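Local coordinates for protein beta-lactamase/D-alanine Carboxypeptidase (Yersinia pestis, PDB 3RJU) that probably hydrolyses amide bonds of beta-lactams or D-alanyl peptides with a serine nucleophile, as the penicillin-binding proteins and serine beta-lactamases of its family do, at residues K334-N337 / M338-V342. Sequence-based numbering, arbitrary orientation.
Sequences KFSN and MSDGV
Phe335 and Met338 meet where the C-terminal helix 336-349 begins, a helix that packs on the antiparallel sheet of this beta-lactamase-type fold. The selenomethionine side chain of Met338 is the one to follow. Its CB sits 3.3 Å from Phe335 O. CG lies anti to the backbone N (chi1 178°) and the chain runs on extended to SE, where a bend at chi3 (76°) brings Met338 CE to 3.6 Å from Phe335 CE1, with CZ also close, in an oblique approach. On the CD2/CE2 side of the ring, Phe335 CE2 lies 3.5 Å from Ser339 CB, and Ser339 OG lies near CE2 and CD2; Met338 CE thus touches the CE1 side and Ser339 the CE2 side. Met338 also packs against Val325 and Val327 of strand 321-328 and Ile17 of helix 6-20, while Phe335 also touches Ile310 and comes near a bound citrate. In the backbone, Phe335 O accepts two bonds: Ser339 N donates in the carbonyl plane, nearly straight at 165°, and Met338 N from above that plane. One residue on, Ser336 O takes Asp340 N at 2.8 Å, and Lys334 NZ donates to Ser336 OG at 2.8 Å.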
# COMPACT_ATOMS: atom_id res chain seq x y z
N LYS A 334 -14.00 10.60 7.20
CA LYS A 334 -13.83 9.32 7.89
C LYS A 334 -13.47 8.26 6.85
O LYS A 334 -14.17 8.08 5.86
CB LYS A 334 -15.11 8.90 8.63
CG LYS A 334 -15.01 7.51 9.32
CD LYS A 334 -16.38 7.07 9.88
CE LYS A 334 -16.29 6.02 11.00
NZ LYS A 334 -15.30 4.93 10.76
N PHE A 335 -12.37 7.55 7.08
CA PHE A 335 -11.81 6.66 6.08
C PHE A 335 -12.81 5.65 5.57
O PHE A 335 -12.94 5.42 4.35
CB PHE A 335 -10.59 5.89 6.63
CG PHE A 335 -9.99 4.96 5.62
CD1 PHE A 335 -8.99 5.41 4.74
CD2 PHE A 335 -10.46 3.65 5.50
CE1 PHE A 335 -8.47 4.58 3.76
CE2 PHE A 335 -9.94 2.80 4.54
CZ PHE A 335 -8.93 3.25 3.67
N SER A 336 -13.51 4.99 6.50
CA SER A 336 -14.39 3.91 6.08
C SER A 336 -15.61 4.40 5.31
O SER A 336 -16.28 3.61 4.66
CB SER A 336 -14.79 3.02 7.26
OG SER A 336 -15.55 3.76 8.18
N ASN A 337 -15.89 5.70 5.34
CA ASN A 337 -16.95 6.24 4.48
C ASN A 337 -16.54 6.27 3.01
O ASN A 337 -17.38 6.41 2.12
CB ASN A 337 -17.40 7.61 4.95
CG ASN A 337 -18.23 7.51 6.21
OD1 ASN A 337 -18.77 6.45 6.49
ND2 ASN A 337 -18.33 8.60 6.97
N MSE A 338 -15.24 6.15 2.77
CA MSE A 338 -14.74 5.98 1.43
C MSE A 338 -14.63 4.48 1.11
O MSE A 338 -15.18 4.01 0.12
CB MSE A 338 -13.38 6.66 1.28
CG MSE A 338 -12.75 6.47 -0.10
SE MSE A 338 -10.95 7.21 -0.17
CE MSE A 338 -10.03 5.80 0.81
N SER A 339 -13.95 3.71 1.97
CA SER A 339 -13.73 2.30 1.68
C SER A 339 -15.02 1.45 1.66
O SER A 339 -15.14 0.56 0.83
CB SER A 339 -12.67 1.70 2.60
OG SER A 339 -13.09 1.72 3.95
N ASP A 340 -15.97 1.74 2.54
CA ASP A 340 -17.25 1.01 2.51
C ASP A 340 -17.94 1.22 1.15
O ASP A 340 -18.51 0.27 0.58
CB ASP A 340 -18.20 1.47 3.61
CG ASP A 340 -17.85 0.92 4.99
OD1 ASP A 340 -17.01 -0.02 5.13
OD2 ASP A 340 -18.46 1.43 5.96
N GLY A 341 -17.91 2.44 0.63
CA GLY A 341 -18.51 2.73 -0.66
C GLY A 341 -17.84 1.97 -1.79
O GLY A 341 -18.50 1.44 -2.68
N VAL A 342 -16.51 1.91 -1.76
CA VAL A 342 -15.78 1.11 -2.74
C VAL A 342 -16.17 -0.37 -2.66
O VAL A 342 -16.39 -1.01 -3.69
CB VAL A 342 -14.25 1.30 -2.60
CG1 VAL A 342 -13.49 0.22 -3.36
CG2 VAL A 342 -13.84 2.71 -3.06